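Side-chain contact in amino Transferase (Eubacterium rectale, PDB 3ELE), which probably transfers amino groups between amino acids and keto acids, using bound pyridoxal-5'-phosphate as its cofactor: residues Pro135-Phe140 against Ile215-Tyr220. Numbering follows the deposited sequence.
Sequences PEYKVF and IADEPY. With PLP (pyridoxal-5'-phosphate), chain E.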
loop_
_atom_site.group_PDB
_atom_site.type_symbol
_atom_site.label_atom_id
_atom_site.label_comp_id
_atom_site.label_asym_id
_atom_site.label_seq_id
_atom_site.Cartn_x
_atom_site.Cartn_y
_atom_site.Cartn_z
ATOM N N PRO A 135 13.599 -13.904 3.400
ATOM C CA PRO A 135 12.593 -14.885 2.948
ATOM C C PRO A 135 11.301 -14.345 2.349
ATOM O O PRO A 135 10.683 -15.035 1.538
ATOM C CB PRO A 135 12.290 -15.707 4.216
ATOM C CG PRO A 135 13.452 -15.455 5.121
ATOM C CD PRO A 135 13.882 -14.073 4.846
ATOM N N GLU A 136 10.937 -13.105 2.698
ATOM C CA GLU A 136 9.738 -12.445 2.187
ATOM C C GLU A 136 9.779 -12.236 0.657
ATOM O O GLU A 136 8.732 -12.035 0.044
ATOM C CB GLU A 136 9.490 -11.119 2.932
ATOM C CG GLU A 136 8.047 -10.568 2.846
ATOM C CD GLU A 136 7.050 -11.343 3.678
ATOM O OE1 GLU A 136 7.408 -12.411 4.185
ATOM O OE2 GLU A 136 5.899 -10.878 3.847
ATOM N N TYR A 137 10.966 -12.287 0.038
ATOM C CA TYR A 137 11.071 -12.249 -1.440
ATOM C C TYR A 137 10.220 -13.325 -2.089
ATOM O O TYR A 137 9.617 -13.062 -3.107
ATOM C CB TYR A 137 12.518 -12.414 -1.955
ATOM C CG TYR A 137 13.503 -11.324 -1.572
ATOM C CD1 TYR A 137 13.108 -9.982 -1.411
ATOM C CD2 TYR A 137 14.865 -11.614 -1.482
ATOM C CE1 TYR A 137 14.032 -8.999 -1.086
ATOM C CE2 TYR A 137 15.791 -10.653 -1.180
ATOM C CZ TYR A 137 15.378 -9.347 -0.967
ATOM O OH TYR A 137 16.316 -8.425 -0.670
ATOM N N LYS A 138 10.191 -14.531 -1.511
ATOM C CA LYS A 138 9.342 -15.631 -2.011
ATOM C C LYS A 138 7.855 -15.253 -2.022
ATOM O O LYS A 138 7.154 -15.546 -2.977
ATOM C CB LYS A 138 9.553 -16.918 -1.211
ATOM C CG LYS A 138 8.877 -18.144 -1.836
ATOM C CD LYS A 138 9.102 -19.409 -1.031
ATOM C CE LYS A 138 8.546 -20.621 -1.753
ATOM N NZ LYS A 138 7.107 -20.504 -2.129
ATOM N N VAL A 139 7.389 -14.560 -0.999
ATOM C CA VAL A 139 5.979 -14.132 -0.938
ATOM C C VAL A 139 5.664 -13.127 -2.047
ATOM O O VAL A 139 4.650 -13.269 -2.703
ATOM C CB VAL A 139 5.620 -13.519 0.417
ATOM C CG1 VAL A 139 4.189 -12.904 0.393
ATOM C CG2 VAL A 139 5.801 -14.566 1.519
ATOM N N PHE A 140 6.542 -12.136 -2.239
ATOM C CA PHE A 140 6.351 -11.111 -3.263
ATOM C C PHE A 140 6.438 -11.705 -4.676
ATOM O O PHE A 140 5.598 -11.378 -5.539
ATOM C CB PHE A 140 7.317 -9.917 -3.111
ATOM C CG PHE A 140 7.336 -9.275 -1.724
ATOM C CD1 PHE A 140 6.175 -9.140 -0.960
ATOM C CD2 PHE A 140 8.515 -8.734 -1.231
ATOM C CE1 PHE A 140 6.211 -8.516 0.308
ATOM C CE2 PHE A 140 8.561 -8.115 0.025
ATOM C CZ PHE A 140 7.399 -8.004 0.783
ATOM N N ILE A 215 17.126 -6.285 -9.704
ATOM C CA ILE A 215 16.177 -5.652 -8.786
ATOM C C ILE A 215 17.027 -5.426 -7.556
ATOM O O ILE A 215 17.351 -6.386 -6.871
ATOM C CB ILE A 215 14.923 -6.523 -8.507
ATOM C CG1 ILE A 215 14.178 -6.824 -9.801
ATOM C CG2 ILE A 215 13.977 -5.847 -7.525
ATOM C CD1 ILE A 215 14.606 -8.121 -10.464
ATOM N N ALA A 216 17.423 -4.164 -7.323
ATOM C CA ALA A 216 18.296 -3.766 -6.232
ATOM C C ALA A 216 17.488 -3.326 -5.024
ATOM O O ALA A 216 16.904 -2.240 -5.034
ATOM C CB ALA A 216 19.244 -2.622 -6.684
ATOM N N ASP A 217 17.509 -4.152 -3.973
ATOM C CA ASP A 217 16.786 -3.920 -2.716
ATOM C C ASP A 217 17.748 -3.185 -1.799
ATOM O O ASP A 217 18.543 -3.816 -1.096
ATOM C CB ASP A 217 16.349 -5.272 -2.123
ATOM C CG ASP A 217 15.426 -5.140 -0.955
ATOM O OD1 ASP A 217 14.857 -4.057 -0.753
ATOM O OD2 ASP A 217 15.237 -6.155 -0.262
ATOM N N GLU A 218 17.657 -1.852 -1.784
ATOM C CA GLU A 218 18.642 -0.979 -1.093
ATOM C C GLU A 218 18.284 -0.239 0.199
ATOM O O GLU A 218 18.895 0.805 0.470
ATOM C CB GLU A 218 19.104 0.081 -2.085
ATOM C CG GLU A 218 19.690 -0.466 -3.355
ATOM C CD GLU A 218 20.623 0.519 -3.997
ATOM O OE1 GLU A 218 20.367 1.746 -3.908
ATOM O OE2 GLU A 218 21.637 0.068 -4.558
ATOM N N PRO A 219 17.384 -0.786 1.049
ATOM C CA PRO A 219 17.038 0.011 2.246
ATOM C C PRO A 219 18.170 0.214 3.272
ATOM O O PRO A 219 18.078 1.173 4.056
ATOM C CB PRO A 219 15.841 -0.744 2.850
ATOM C CG PRO A 219 16.068 -2.174 2.474
ATOM C CD PRO A 219 16.697 -2.094 1.065
ATOM N N TYR A 220 19.211 -0.641 3.258
ATOM C CA TYR A 220 20.387 -0.515 4.161
ATOM C C TYR A 220 21.554 0.278 3.549
ATOM O O TYR A 220 22.628 0.337 4.168
ATOM C CB TYR A 220 20.914 -1.908 4.591
ATOM C CG TYR A 220 19.865 -2.742 5.268
ATOM C CD1 TYR A 220 19.520 -2.490 6.575
ATOM C CD2 TYR A 220 19.181 -3.755 4.587
ATOM C CE1 TYR A 220 18.540 -3.224 7.215
ATOM C CE2 TYR A 220 18.177 -4.503 5.231
ATOM C CZ TYR A 220 17.865 -4.207 6.550
ATOM O OH TYR A 220 16.901 -4.870 7.256
HETATM N N1 PLP E . 14.337 -5.567 2.197
HETATM C C2 PLP E . 15.121 -6.080 3.233
HETATM C C2A PLP E . 16.358 -6.849 2.900
HETATM C C3 PLP E . 14.764 -5.847 4.577
HETATM O O3 PLP E . 15.539 -6.333 5.603
HETATM C C4 PLP E . 13.586 -5.128 4.888
HETATM C C4A PLP E . 13.047 -5.308 6.295
HETATM O O4A PLP E . 12.307 -6.258 6.554
HETATM C C5 PLP E . 12.803 -4.612 3.810
HETATM C C6 PLP E . 13.187 -4.843 2.466
HETATM C C5A PLP E . 11.509 -3.856 4.024
HETATM O O4P PLP E . 11.674 -2.476 4.113
HETATM P P PLP E . 10.341 -1.574 4.198
HETATM O O1P PLP E . 10.565 -0.269 3.489
HETATM O O2P PLP E . 10.069 -1.237 5.635
HETATM O O3P PLP E . 9.154 -2.267 3.611
#
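Tyr137 reaches from helix 136-143 to Asp217, the last residue of strand 213-217, and the pair sits at the N1 edge of the cofactor ring in the large domain of a fold type I aminotransferase. It is a worked example of a second-shell residue positioning the aspartate that, as in fold type I enzymes generally, meets the pyridine nitrogen; here a tyrosine does so. All the close packing is gathered at one carboxylate oxygen: Tyr137 OH donates a short hydrogen bond of 2.5 Å to Asp217 OD2, arriving on the anti lone pair, and the same oxygen lies 2.7 Å from PLP N1. Ring and carboxylate planes are turned 65° apart, with Asp217 OD2 at the ring edge, 3.2 Å from Tyr137 CE1. The chi1 of -171° swings Asp217 CG opposite the backbone N, which carries the carboxylate to the pyridine. A carboxylate so close would probably favour a protonated pyridine nitrogen, as in related enzymes. Were Asp217 replaced by alanine, Tyr137 OH would probably lose its acceptor and PLP N1 the carboxylate beside it. Tyr220 OH is hydrogen-bonded to PLP O3 and to Tyr335 OH. Beyond this one pair the segments do not touch: Lys138 lies on the exposed side of the helix, and Glu136 turns instead to Arg281 of the second subunit. The other carboxylate oxygen, Asp217 OD1, stands further back, 3.4 Å from PLP N1.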